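Carbohydrate deacetylase Agd3 (Neosartorya fumigata, PDB 6NWZ) removes N-acetyl groups from the exopolysaccharide galactosaminogalactan, a deacetylation required for biofilm formation by this fungus. Local coordinates at residues N307-Q312 with Q366-L371; W360-T365 with L414-L419; A470-F475 with L602-R607; G485-P490 with E596-F601. All blocks are in the same frame, centred on the assembly; numbering follows the deposited sequence.

How the interactions relate
All four contacts lie within the deacetylase domain, in two clusters. Interactions 1 and 2 touch one another, their centres about 9 Å apart: L371 and N309 of the first pack against T365 of the second, and both sit in a group of helices (306-313, 362-366, 369-375 and 400-417) far from the centre of the chain. Interactions 3 and 4, with centres about 7 Å apart, share helix 594-607 and reach the neighbouring strands 474-475 and 487-492. Interactions 1 and 4 are buried, and amides and carbonyl or carboxylate oxygens do their polar work; interaction 2 is half open and depends on one straight glutamine bond. Interaction 3, nearer the surface, has no hydrogen bond between its segments and relies on aromatic rings.

Interaction 1: residues N307-Q312 with Q366-L371; sequences NGNIEQ and QLDDLL
N309, D368 and L371 form the buried part of this contact, with the N309 amide set between the other two. Its ND2 lies 3.2 Å from CB of D368 and 3.3 Å from CB of L371, while its CG meets CD1 of L371 at 3.5 Å. N309 reaches them because CG is anti to the backbone N (chi1 170°). The planes of the N309 amide and the D368 carboxylate are turned only 19° apart, yet the bond from N309 ND2 to D368 OD2 is weak, at 3.4 Å. Stronger partners lie outside: OD1 of N309 accepts from W413, and OD2 of D368 forms a salt bridge with R272. D368 is the N-cap of helix 369-375, its OD1 accepting from the backbone N of L370 (2.9 Å). Q312 is the partly exposed side: its CB and CG border D368 OD2, the chain then bends at chi2, and it makes no hydrogen bond to residues 366-371. The contact thus sets helix 306-313, which follows strand 300-304, against the start of helix 369-375, with I310 touching helix 362-366 and L371 touching helix 400-417.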
loop_
_atom_site.group_PDB
_atom_site.type_symbol
_atom_site.label_atom_id
_atom_site.label_comp_id
_atom_site.label_asym_id
_atom_site.label_seq_id
_atom_site.Cartn_x
_atom_site.Cartn_y
_atom_site.Cartn_z
ATOM N N ASN A 307 -5.764 -30.632 -3.135
ATOM C CA ASN A 307 -5.246 -31.853 -3.746
ATOM C C ASN A 307 -3.889 -32.234 -3.166
ATOM O O ASN A 307 -3.549 -33.422 -3.114
ATOM C CB ASN A 307 -5.160 -31.689 -5.265
ATOM C CG ASN A 307 -4.851 -32.994 -5.981
ATOM O OD1 ASN A 307 -5.657 -33.927 -5.975
ATOM N ND2 ASN A 307 -3.687 -33.059 -6.620
ATOM N N GLY A 308 -3.107 -31.249 -2.719
ATOM C CA GLY A 308 -1.860 -31.559 -2.042
ATOM C C GLY A 308 -2.070 -32.313 -0.744
ATOM O O GLY A 308 -1.187 -33.056 -0.300
ATOM N N ASN A 309 -3.234 -32.131 -0.116
ATOM C CA ASN A 309 -3.555 -32.899 1.081
ATOM C C ASN A 309 -3.886 -34.346 0.732
ATOM O O ASN A 309 -3.448 -35.273 1.423
ATOM C CB ASN A 309 -4.715 -32.236 1.824
ATOM C CG ASN A 309 -5.259 -33.095 2.946
ATOM O OD1 ASN A 309 -6.437 -33.446 2.956
ATOM N ND2 ASN A 309 -4.401 -33.441 3.895
ATOM N N ILE A 310 -4.646 -34.561 -0.343
ATOM C CA ILE A 310 -5.003 -35.923 -0.725
ATOM C C ILE A 310 -3.777 -36.678 -1.222
ATOM O O ILE A 310 -3.606 -37.868 -0.930
ATOM C CB ILE A 310 -6.125 -35.907 -1.779
ATOM C CG1 ILE A 310 -7.302 -35.048 -1.306
ATOM C CG2 ILE A 310 -6.584 -37.327 -2.087
ATOM C CD1 ILE A 310 -7.986 -35.568 -0.060
ATOM N N GLU A 311 -2.903 -36.006 -1.977
ATOM C CA GLU A 311 -1.735 -36.688 -2.526
ATOM C C GLU A 311 -0.766 -37.099 -1.424
ATOM O O GLU A 311 -0.166 -38.179 -1.489
ATOM C CB GLU A 311 -1.036 -35.801 -3.557
ATOM C CG GLU A 311 -1.852 -35.562 -4.816
ATOM C CD GLU A 311 -1.007 -35.084 -5.983
ATOM O OE1 GLU A 311 -1.112 -35.679 -7.079
ATOM O OE2 GLU A 311 -0.237 -34.119 -5.801
ATOM N N GLN A 312 -0.607 -36.258 -0.402
ATOM C CA GLN A 312 0.254 -36.621 0.718
ATOM C C GLN A 312 -0.300 -37.823 1.475
ATOM O O GLN A 312 0.444 -38.754 1.797
ATOM C CB GLN A 312 0.432 -35.423 1.650
ATOM C CG GLN A 312 1.183 -35.742 2.930
ATOM C CD GLN A 312 2.592 -36.255 2.677
ATOM O OE1 GLN A 312 3.447 -35.529 2.168
ATOM N NE2 GLN A 312 2.840 -37.513 3.035
ATOM N N GLN A 366 -7.113 -36.949 7.184
ATOM C CA GLN A 366 -6.433 -36.956 8.474
ATOM C C GLN A 366 -5.081 -37.666 8.443
ATOM O O GLN A 366 -4.298 -37.494 9.384
ATOM C CB GLN A 366 -7.328 -37.604 9.534
ATOM C CG GLN A 366 -8.631 -36.869 9.794
ATOM C CD GLN A 366 -8.432 -35.544 10.502
ATOM O OE1 GLN A 366 -7.409 -35.320 11.147
ATOM N NE2 GLN A 366 -9.413 -34.656 10.385
ATOM N N LEU A 367 -4.783 -38.455 7.404
ATOM C CA LEU A 367 -3.484 -39.120 7.323
ATOM C C LEU A 367 -2.330 -38.151 7.087
ATOM O O LEU A 367 -1.170 -38.566 7.188
ATOM C CB LEU A 367 -3.495 -40.178 6.218
ATOM C CG LEU A 367 -4.467 -41.343 6.400
ATOM C CD1 LEU A 367 -4.299 -42.365 5.286
ATOM C CD2 LEU A 367 -4.268 -41.986 7.760
ATOM N N ASP A 368 -2.616 -36.888 6.774
ATOM C CA ASP A 368 -1.599 -35.861 6.566
ATOM C C ASP A 368 -1.348 -35.139 7.887
ATOM O O ASP A 368 -2.251 -34.487 8.424
ATOM C CB ASP A 368 -2.067 -34.878 5.492
ATOM C CG ASP A 368 -0.959 -33.964 4.982
ATOM O OD1 ASP A 368 -0.007 -33.661 5.734
ATOM O OD2 ASP A 368 -1.048 -33.548 3.808
ATOM N N ASP A 369 -0.119 -35.249 8.406
ATOM C CA ASP A 369 0.225 -34.569 9.655
ATOM C C ASP A 369 0.027 -33.063 9.537
ATOM O O ASP A 369 -0.372 -32.401 10.503
ATOM C CB ASP A 369 1.669 -34.884 10.049
ATOM C CG ASP A 369 1.889 -36.354 10.356
ATOM O OD1 ASP A 369 1.038 -37.185 9.972
ATOM O OD2 ASP A 369 2.915 -36.681 10.990
ATOM N N LEU A 370 0.305 -32.504 8.358
ATOM C CA LEU A 370 0.124 -31.074 8.157
ATOM C C LEU A 370 -1.348 -30.685 8.200
ATOM O O LEU A 370 -1.683 -29.590 8.667
ATOM C CB LEU A 370 0.758 -30.657 6.830
ATOM C CG LEU A 370 0.676 -29.180 6.459
ATOM C CD1 LEU A 370 1.290 -28.334 7.561
ATOM C CD2 LEU A 370 1.363 -28.929 5.126
ATOM N N LEU A 371 -2.238 -31.563 7.733
ATOM C CA LEU A 371 -3.664 -31.255 7.782
ATOM C C LEU A 371 -4.182 -31.267 9.212
ATOM O O LEU A 371 -4.889 -30.343 9.633
ATOM C CB LEU A 371 -4.463 -32.240 6.938
ATOM C CG LEU A 371 -5.922 -31.778 6.960
ATOM C CD1 LEU A 371 -6.275 -31.069 5.664
ATOM C CD2 LEU A 371 -6.875 -32.915 7.257
#

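Interaction 2: residues W360-T365 with L414-L419; sequences WTVACT and LKQVGL
Q416 reaches W360 and V362 with an almost straight side chain. Its CB points toward residues 360-365, and with CG anti to the backbone N (chi1 167°) and the chain extended beyond, the amide is delivered to the turn before helix 362-366. CG lies against V362 CG2 at 3.6 Å, and CD follows at 3.8 Å from that same methyl. At the tip, NE2 donates to the carbonyl O of W360 over 2.8 Å; the N-H...O angle of 167° and a partner almost within the amide plane mark a well-formed bond. The remaining amide atom, OE1, touches CG2 of T365 at 3.7 Å and accepts from the hydroxyl of Y358, so both ends of the amide are engaged and its flip is determined. Beside it, V417 CG2 packs on T365 OG1 (3.9 Å), a hydroxyl bonded back to the O of V362 within its own helix. Helix 400-417 connects the adjacent parallel strands 384-387 and 424-426, a beta-alpha-beta crossover, and this contact fastens its C-terminal end to the disulfide-linked helix 362-366.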
loop_
_atom_site.group_PDB
_atom_site.type_symbol
_atom_site.label_atom_id
_atom_site.label_comp_id
_atom_site.label_asym_id
_atom_site.label_seq_id
_atom_site.Cartn_x
_atom_site.Cartn_y
_atom_site.Cartn_z
ATOM N N TRP A 360 -13.668 -37.724 -1.127
ATOM C CA TRP A 360 -12.644 -38.307 -0.274
ATOM C C TRP A 360 -13.092 -38.303 1.182
ATOM O O TRP A 360 -13.852 -37.434 1.620
ATOM C CB TRP A 360 -11.317 -37.559 -0.428
ATOM C CG TRP A 360 -10.599 -37.896 -1.703
ATOM C CD1 TRP A 360 -9.795 -38.977 -1.929
ATOM C CD2 TRP A 360 -10.624 -37.152 -2.929
ATOM N NE1 TRP A 360 -9.318 -38.952 -3.218
ATOM C CE2 TRP A 360 -9.811 -37.842 -3.852
ATOM C CE3 TRP A 360 -11.254 -35.972 -3.336
ATOM C CZ2 TRP A 360 -9.612 -37.389 -5.156
ATOM C CZ3 TRP A 360 -11.054 -35.523 -4.633
ATOM C CH2 TRP A 360 -10.240 -36.231 -5.526
ATOM N N THR A 361 -12.613 -39.294 1.927
ATOM C CA THR A 361 -13.002 -39.484 3.314
ATOM C C THR A 361 -12.315 -38.473 4.222
ATOM O O THR A 361 -11.211 -38.000 3.941
ATOM C CB THR A 361 -12.644 -40.898 3.771
ATOM O OG1 THR A 361 -13.083 -41.835 2.781
ATOM C CG2 THR A 361 -13.310 -41.227 5.101
ATOM N N VAL A 362 -12.991 -38.138 5.324
ATOM C CA VAL A 362 -12.337 -37.386 6.391
ATOM C C VAL A 362 -11.119 -38.145 6.897
ATOM O O VAL A 362 -10.047 -37.562 7.097
ATOM C CB VAL A 362 -13.332 -37.087 7.527
ATOM C CG1 VAL A 362 -12.595 -36.600 8.760
ATOM C CG2 VAL A 362 -14.345 -36.050 7.081
ATOM N N ALA A 363 -11.260 -39.460 7.096
ATOM C CA ALA A 363 -10.131 -40.275 7.536
ATOM C C ALA A 363 -8.980 -40.229 6.541
ATOM O O ALA A 363 -7.812 -40.283 6.942
ATOM C CB ALA A 363 -10.578 -41.719 7.758
ATOM N N CYS A 364 -9.286 -40.134 5.245
ATOM C CA CYS A 364 -8.238 -39.940 4.247
ATOM C C CYS A 364 -7.447 -38.667 4.521
ATOM O O CYS A 364 -6.213 -38.694 4.599
ATOM C CB CYS A 364 -8.842 -39.887 2.845
ATOM S SG CYS A 364 -7.753 -39.092 1.637
ATOM N N THR A 365 -8.145 -37.536 4.665
ATOM C CA THR A 365 -7.462 -36.261 4.859
ATOM C C THR A 365 -6.650 -36.245 6.148
ATOM O O THR A 365 -5.594 -35.606 6.205
ATOM C CB THR A 365 -8.474 -35.111 4.859
ATOM O OG1 THR A 365 -9.328 -35.218 6.004
ATOM C CG2 THR A 365 -9.321 -35.142 3.594
ATOM N N LEU A 414 -12.339 -27.518 1.687
ATOM C CA LEU A 414 -12.281 -26.539 2.770
ATOM C C LEU A 414 -13.446 -26.701 3.737
ATOM O O LEU A 414 -13.308 -26.404 4.928
ATOM C CB LEU A 414 -12.268 -25.119 2.202
ATOM C CG LEU A 414 -10.962 -24.632 1.576
ATOM C CD1 LEU A 414 -11.175 -23.331 0.812
ATOM C CD2 LEU A 414 -9.912 -24.450 2.654
ATOM N N LYS A 415 -14.596 -27.163 3.245
ATOM C CA LYS A 415 -15.757 -27.347 4.107
ATOM C C LYS A 415 -15.642 -28.632 4.919
ATOM O O LYS A 415 -15.886 -28.630 6.131
ATOM C CB LYS A 415 -17.037 -27.343 3.267
ATOM C CG LYS A 415 -18.310 -27.660 4.048
ATOM C CD LYS A 415 -19.549 -27.505 3.174
ATOM C CE LYS A 415 -20.754 -28.218 3.775
ATOM N NZ LYS A 415 -21.046 -27.754 5.156
ATOM N N GLN A 416 -15.266 -29.738 4.266
ATOM C CA GLN A 416 -15.130 -31.009 4.974
ATOM C C GLN A 416 -14.041 -30.932 6.032
ATOM O O GLN A 416 -14.208 -31.432 7.151
ATOM C CB GLN A 416 -14.821 -32.139 3.987
ATOM C CG GLN A 416 -14.367 -33.434 4.661
ATOM C CD GLN A 416 -13.937 -34.514 3.680
ATOM O OE1 GLN A 416 -12.923 -34.381 2.994
ATOM N NE2 GLN A 416 -14.703 -35.597 3.623
ATOM N N VAL A 417 -12.919 -30.303 5.693
ATOM C CA VAL A 417 -11.784 -30.250 6.601
ATOM C C VAL A 417 -11.980 -29.208 7.700
ATOM O O VAL A 417 -11.311 -29.279 8.740
ATOM C CB VAL A 417 -10.525 -30.043 5.740
ATOM C CG1 VAL A 417 -9.643 -28.933 6.267
ATOM C CG2 VAL A 417 -9.770 -31.357 5.621
ATOM N N GLY A 418 -12.915 -28.274 7.519
ATOM C CA GLY A 418 -13.278 -27.320 8.546
ATOM C C GLY A 418 -12.613 -25.964 8.445
ATOM O O GLY A 418 -12.898 -25.090 9.275
ATOM N N LEU A 419 -11.742 -25.758 7.455
ATOM C CA LEU A 419 -11.024 -24.494 7.363
ATOM C C LEU A 419 -11.962 -23.323 7.092
ATOM O O LEU A 419 -11.679 -22.198 7.515
ATOM C CB LEU A 419 -9.946 -24.584 6.283
ATOM C CG LEU A 419 -8.752 -25.462 6.657
ATOM C CD1 LEU A 419 -7.784 -25.620 5.491
ATOM C CD2 LEU A 419 -8.047 -24.888 7.879
#

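Interaction 3: residues A470-F475 with L602-R607; sequences AMWPYF and LARYQR
Y605 stands between W472 and F475 and meets each ring differently. Its edge points into the face of W472, a T-shaped pair with the six-membered ring at 4.9 Å between centroids and planes at 90°. Its own face receives the edge of F475, with centroids 5.2 Å apart and a less upright angle of 57°. The tyrosine backbone joins in: CA of Y605 sits over the five-membered ring of W472, 4.0 Å from its centroid, a CH-pi contact. At the edge of F475, near the ring plane, L602 CD1 touches F475 CZ at 3.7 Å, and P473 CD rests on CB of Y605 at 4.1 Å. From the residue just before Y605, the guanidinium of R604 lies flat against M471, whose CB is 3.7 Å above the group's centre.

A second shell fixes these groups. D608 OD2 accepts from NE1 of W472 and forms a salt bridge with NE of R604, so one carboxylate orients both the indole and the guanidinium; R604 NH2 also donates to the O of N45. The C-terminal part of helix 594-607 is thereby set against the chain entering strand 474-475, whose neighbour is strand 487-492, while M471 touches helix 34-47 of the CBM87 region.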
loop_
_atom_site.group_PDB
_atom_site.type_symbol
_atom_site.label_atom_id
_atom_site.label_comp_id
_atom_site.label_asym_id
_atom_site.label_seq_id
_atom_site.Cartn_x
_atom_site.Cartn_y
_atom_site.Cartn_z
ATOM N N ALA A 470 -4.149 4.301 -8.954
ATOM C CA ALA A 470 -3.458 3.183 -8.322
ATOM C C ALA A 470 -4.233 2.642 -7.128
ATOM O O ALA A 470 -4.098 1.463 -6.779
ATOM C CB ALA A 470 -2.060 3.616 -7.893
ATOM N N MET A 471 -5.046 3.485 -6.494
ATOM C CA MET A 471 -5.816 3.086 -5.325
ATOM C C MET A 471 -7.024 2.229 -5.674
ATOM O O MET A 471 -7.750 1.819 -4.763
ATOM C CB MET A 471 -6.268 4.331 -4.552
ATOM C CG MET A 471 -5.131 5.267 -4.159
ATOM S SD MET A 471 -4.039 4.617 -2.874
ATOM C CE MET A 471 -2.477 5.327 -3.378
ATOM N N TRP A 472 -7.252 1.942 -6.966
ATOM C CA TRP A 472 -8.418 1.199 -7.419
ATOM C C TRP A 472 -8.031 -0.199 -7.891
ATOM O O TRP A 472 -6.917 -0.416 -8.379
ATOM C CB TRP A 472 -9.133 1.920 -8.568
ATOM C CG TRP A 472 -9.663 3.274 -8.217
ATOM C CD1 TRP A 472 -9.749 3.829 -6.974
ATOM C CD2 TRP A 472 -10.176 4.251 -9.128
ATOM N NE1 TRP A 472 -10.285 5.092 -7.055
ATOM C CE2 TRP A 472 -10.556 5.375 -8.366
ATOM C CE3 TRP A 472 -10.350 4.285 -10.514
ATOM C CZ2 TRP A 472 -11.102 6.516 -8.945
ATOM C CZ3 TRP A 472 -10.891 5.419 -11.086
ATOM C CH2 TRP A 472 -11.261 6.518 -10.303
ATOM N N PRO A 473 -8.928 -1.168 -7.759
ATOM C CA PRO A 473 -8.699 -2.475 -8.373
ATOM C C PRO A 473 -9.041 -2.443 -9.855
ATOM O O PRO A 473 -9.747 -1.560 -10.343
ATOM C CB PRO A 473 -9.655 -3.392 -7.605
ATOM C CG PRO A 473 -10.804 -2.490 -7.266
ATOM C CD PRO A 473 -10.192 -1.131 -6.998
ATOM N N TYR A 474 -8.506 -3.427 -10.572
ATOM C CA TYR A 474 -8.804 -3.611 -11.983
ATOM C C TYR A 474 -10.056 -4.468 -12.128
ATOM O O TYR A 474 -10.268 -5.409 -11.360
ATOM C CB TYR A 474 -7.618 -4.260 -12.703
ATOM C CG TYR A 474 -7.926 -4.759 -14.098
ATOM C CD1 TYR A 474 -7.878 -3.906 -15.190
ATOM C CD2 TYR A 474 -8.260 -6.091 -14.322
ATOM C CE1 TYR A 474 -8.162 -4.362 -16.469
ATOM C CE2 TYR A 474 -8.546 -6.556 -15.596
ATOM C CZ TYR A 474 -8.494 -5.688 -16.666
ATOM O OH TYR A 474 -8.777 -6.150 -17.932
ATOM N N PHE A 475 -10.891 -4.129 -13.104
ATOM C CA PHE A 475 -12.130 -4.854 -13.362
ATOM C C PHE A 475 -12.038 -5.509 -14.733
ATOM O O PHE A 475 -11.771 -4.833 -15.733
ATOM C CB PHE A 475 -13.342 -3.926 -13.280
ATOM C CG PHE A 475 -13.629 -3.430 -11.891
ATOM C CD1 PHE A 475 -14.252 -4.252 -10.964
ATOM C CD2 PHE A 475 -13.261 -2.149 -11.506
ATOM C CE1 PHE A 475 -14.516 -3.806 -9.679
ATOM C CE2 PHE A 475 -13.520 -1.694 -10.219
ATOM C CZ PHE A 475 -14.150 -2.524 -9.306
ATOM N N LEU A 602 -13.023 -1.947 -3.215
ATOM C CA LEU A 602 -14.255 -1.598 -3.914
ATOM C C LEU A 602 -14.869 -0.325 -3.346
ATOM O O LEU A 602 -15.294 0.557 -4.102
ATOM C CB LEU A 602 -15.249 -2.753 -3.833
ATOM C CG LEU A 602 -16.494 -2.608 -4.706
ATOM C CD1 LEU A 602 -16.130 -2.655 -6.183
ATOM C CD2 LEU A 602 -17.483 -3.696 -4.364
ATOM N N ALA A 603 -14.918 -0.208 -2.017
ATOM C CA ALA A 603 -15.491 0.982 -1.398
ATOM C C ALA A 603 -14.672 2.225 -1.725
ATOM O O ALA A 603 -15.236 3.298 -1.972
ATOM C CB ALA A 603 -15.594 0.787 0.113
ATOM N N ARG A 604 -13.343 2.104 -1.723
ATOM C CA ARG A 604 -12.502 3.222 -2.139
ATOM C C ARG A 604 -12.832 3.644 -3.561
ATOM O O ARG A 604 -12.984 4.837 -3.852
ATOM C CB ARG A 604 -11.025 2.846 -2.025
ATOM C CG ARG A 604 -10.084 3.819 -2.726
ATOM C CD ARG A 604 -10.114 5.183 -2.056
ATOM N NE ARG A 604 -9.637 6.244 -2.937
ATOM C CZ ARG A 604 -8.463 6.854 -2.810
ATOM N NH1 ARG A 604 -7.635 6.513 -1.835
ATOM N NH2 ARG A 604 -8.120 7.812 -3.659
ATOM N N TYR A 605 -12.960 2.671 -4.463
ATOM C CA TYR A 605 -13.262 2.988 -5.852
ATOM C C TYR A 605 -14.634 3.636 -5.986
ATOM O O TYR A 605 -14.820 4.548 -6.800
ATOM C CB TYR A 605 -13.173 1.723 -6.705
ATOM C CG TYR A 605 -13.757 1.877 -8.088
ATOM C CD1 TYR A 605 -13.019 2.444 -9.117
ATOM C CD2 TYR A 605 -15.052 1.454 -8.366
ATOM C CE1 TYR A 605 -13.555 2.588 -10.385
ATOM C CE2 TYR A 605 -15.595 1.594 -9.628
ATOM C CZ TYR A 605 -14.843 2.160 -10.633
ATOM O OH TYR A 605 -15.384 2.297 -11.888
ATOM N N GLN A 606 -15.605 3.190 -5.187
ATOM C CA GLN A 606 -16.974 3.667 -5.354
ATOM C C GLN A 606 -17.153 5.078 -4.808
ATOM O O GLN A 606 -17.707 5.946 -5.492
ATOM C CB GLN A 606 -17.950 2.700 -4.689
ATOM C CG GLN A 606 -18.176 1.427 -5.483
ATOM C CD GLN A 606 -19.221 0.532 -4.856
ATOM O OE1 GLN A 606 -19.569 0.690 -3.685
ATOM N NE2 GLN A 606 -19.734 -0.412 -5.634
ATOM N N ARG A 607 -16.683 5.336 -3.584
ATOM C CA ARG A 607 -16.824 6.671 -3.013
ATOM C C ARG A 607 -16.037 7.721 -3.786
ATOM O O ARG A 607 -16.357 8.910 -3.691
ATOM C CB ARG A 607 -16.394 6.682 -1.544
ATOM C CG ARG A 607 -14.920 6.427 -1.314
ATOM C CD ARG A 607 -14.556 6.655 0.142
ATOM N NE ARG A 607 -13.176 6.275 0.419
ATOM C CZ ARG A 607 -12.810 5.066 0.833
ATOM N NH1 ARG A 607 -13.725 4.127 1.020
ATOM N NH2 ARG A 607 -11.533 4.797 1.056
#

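Interaction 4: residues G485-P490 with E596-F601; sequences GMQVNP and EMSENF
Q487 donates from NE2 to the backbone O of S598 over 3.0 Å, a hydrogen bond with an N-H...O angle of 154°; the other bond across the contact is weak. The donor approaches that carbonyl at a bent C=O...N angle. The extended Q487 side chain, with CG anti to the backbone N (chi1 -176°), carries its amide to the helix. The same NE2 gives a weak bond to OD1 of N489, 2.8 Å away, tying the two strand side chains together. N489 ND2 in turn reaches OG of S598, weakly at 3.3 Å; its stronger partner is the O of C455 on the neighbouring strand 454-456. Two buried amides therefore share their bonds among a helix carbonyl, a serine hydroxyl and a strand carbonyl.

Around this polar patch the packing is apolar. The methyl CE of M597 meets CB of N489 at 3.5 Å, and it also lies beside the O of P490. Next along the strand, P490 lies over one face of the F601 ring, its CD 4.1 Å from the ring centroid in a CH-pi contact displaced toward the rim, and its CG touches CZ at 3.6 Å. F601 CB also borders OD1 of N489, so this residue links the polar and apolar parts. The axes of strand 487-489 and helix 596-601 pass 9.3 Å apart at 106°. The helix packs on a sheet where strand 487-492 pairs with parallel strands 454-456 and 542-546 and with antiparallel strand 474-475, V488 bonding to Y474.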
loop_
_atom_site.group_PDB
_atom_site.type_symbol
_atom_site.label_atom_id
_atom_site.label_comp_id
_atom_site.label_asym_id
_atom_site.label_seq_id
_atom_site.Cartn_x
_atom_site.Cartn_y
_atom_site.Cartn_z
ATOM N N GLY A 485 -16.587 -8.194 -14.972
ATOM C CA GLY A 485 -17.119 -8.048 -13.629
ATOM C C GLY A 485 -16.218 -8.555 -12.526
ATOM O O GLY A 485 -16.437 -8.208 -11.358
ATOM N N MET A 486 -15.217 -9.371 -12.842
ATOM C CA MET A 486 -14.342 -9.901 -11.806
ATOM C C MET A 486 -13.388 -8.815 -11.322
ATOM O O MET A 486 -12.778 -8.106 -12.128
ATOM C CB MET A 486 -13.556 -11.102 -12.328
ATOM C CG MET A 486 -12.971 -11.984 -11.230
ATOM S SD MET A 486 -14.213 -12.976 -10.372
ATOM C CE MET A 486 -14.853 -13.960 -11.723
ATOM N N GLN A 487 -13.261 -8.687 -10.002
ATOM C CA GLN A 487 -12.429 -7.653 -9.396
ATOM C C GLN A 487 -11.037 -8.214 -9.128
ATOM O O GLN A 487 -10.883 -9.171 -8.361
ATOM C CB GLN A 487 -13.066 -7.135 -8.106
ATOM C CG GLN A 487 -12.311 -5.981 -7.459
ATOM C CD GLN A 487 -12.918 -5.544 -6.137
ATOM O OE1 GLN A 487 -14.116 -5.703 -5.905
ATOM N NE2 GLN A 487 -12.086 -4.994 -5.259
ATOM N N VAL A 488 -10.029 -7.616 -9.754
ATOM C CA VAL A 488 -8.639 -8.025 -9.595
ATOM C C VAL A 488 -7.961 -7.021 -8.672
ATOM O O VAL A 488 -7.706 -5.876 -9.059
ATOM C CB VAL A 488 -7.916 -8.120 -10.944
ATOM C CG1 VAL A 488 -6.462 -8.523 -10.736
ATOM C CG2 VAL A 488 -8.622 -9.112 -11.850
ATOM N N ASN A 489 -7.668 -7.450 -7.446
ATOM C CA ASN A 489 -6.982 -6.577 -6.504
ATOM C C ASN A 489 -5.471 -6.702 -6.675
ATOM O O ASN A 489 -4.961 -7.803 -6.905
ATOM C CB ASN A 489 -7.363 -6.922 -5.067
ATOM C CG ASN A 489 -8.863 -6.922 -4.844
ATOM O OD1 ASN A 489 -9.487 -5.868 -4.727
ATOM N ND2 ASN A 489 -9.449 -8.114 -4.781
ATOM N N PRO A 490 -4.744 -5.595 -6.566
ATOM C CA PRO A 490 -3.293 -5.635 -6.783
ATOM C C PRO A 490 -2.563 -6.394 -5.683
ATOM O O PRO A 490 -3.047 -6.544 -4.557
ATOM C CB PRO A 490 -2.895 -4.156 -6.792
ATOM C CG PRO A 490 -3.977 -3.470 -6.013
ATOM C CD PRO A 490 -5.233 -4.229 -6.310
ATOM N N GLU A 596 -11.935 -8.899 3.163
ATOM C CA GLU A 596 -12.018 -7.524 3.648
ATOM C C GLU A 596 -11.211 -6.582 2.766
ATOM O O GLU A 596 -11.636 -5.454 2.492
ATOM C CB GLU A 596 -11.526 -7.438 5.094
ATOM C CG GLU A 596 -12.438 -8.082 6.125
ATOM C CD GLU A 596 -11.832 -8.092 7.518
ATOM O OE1 GLU A 596 -10.925 -8.915 7.775
ATOM O OE2 GLU A 596 -12.263 -7.269 8.355
ATOM N N MET A 597 -10.032 -7.025 2.325
ATOM C CA MET A 597 -9.189 -6.175 1.496
ATOM C C MET A 597 -9.865 -5.858 0.171
ATOM O O MET A 597 -9.817 -4.715 -0.302
ATOM C CB MET A 597 -7.837 -6.848 1.274
ATOM C CG MET A 597 -7.012 -6.245 0.159
ATOM S SD MET A 597 -7.233 -7.100 -1.411
ATOM C CE MET A 597 -5.553 -7.011 -2.042
ATOM N N SER A 598 -10.509 -6.856 -0.441
ATOM C CA SER A 598 -11.240 -6.609 -1.679
ATOM C C SER A 598 -12.414 -5.666 -1.454
ATOM O O SER A 598 -12.739 -4.860 -2.333
ATOM C CB SER A 598 -11.725 -7.931 -2.277
ATOM O OG SER A 598 -12.427 -7.704 -3.488
ATOM N N GLU A 599 -13.051 -5.744 -0.283
ATOM C CA GLU A 599 -14.167 -4.856 0.028
ATOM C C GLU A 599 -13.715 -3.402 0.099
ATOM O O GLU A 599 -14.346 -2.517 -0.490
ATOM C CB GLU A 599 -14.820 -5.291 1.344
ATOM C CG GLU A 599 -15.850 -4.321 1.910
ATOM C CD GLU A 599 -17.109 -4.239 1.071
ATOM O OE1 GLU A 599 -17.297 -5.105 0.189
ATOM O OE2 GLU A 599 -17.910 -3.306 1.292
ATOM N N ASN A 600 -12.622 -3.133 0.819
ATOM C CA ASN A 600 -12.147 -1.756 0.947
ATOM C C ASN A 600 -11.670 -1.201 -0.392
ATOM O O ASN A 600 -11.831 -0.006 -0.664
ATOM C CB ASN A 600 -11.029 -1.672 1.986
ATOM C CG ASN A 600 -11.478 -2.111 3.363
ATOM O OD1 ASN A 600 -12.663 -2.361 3.593
ATOM N ND2 ASN A 600 -10.532 -2.198 4.293
ATOM N N PHE A 601 -11.069 -2.045 -1.235
ATOM C CA PHE A 601 -10.693 -1.602 -2.573
ATOM C C PHE A 601 -11.922 -1.212 -3.384
ATOM O O PHE A 601 -11.886 -0.249 -4.161
ATOM C CB PHE A 601 -9.903 -2.694 -3.294
ATOM C CG PHE A 601 -8.415 -2.520 -3.218
ATOM C CD1 PHE A 601 -7.788 -1.495 -3.908
ATOM C CD2 PHE A 601 -7.639 -3.392 -2.471
ATOM C CE1 PHE A 601 -6.411 -1.336 -3.845
ATOM C CE2 PHE A 601 -6.264 -3.242 -2.405
ATOM C CZ PHE A 601 -5.649 -2.211 -3.092
#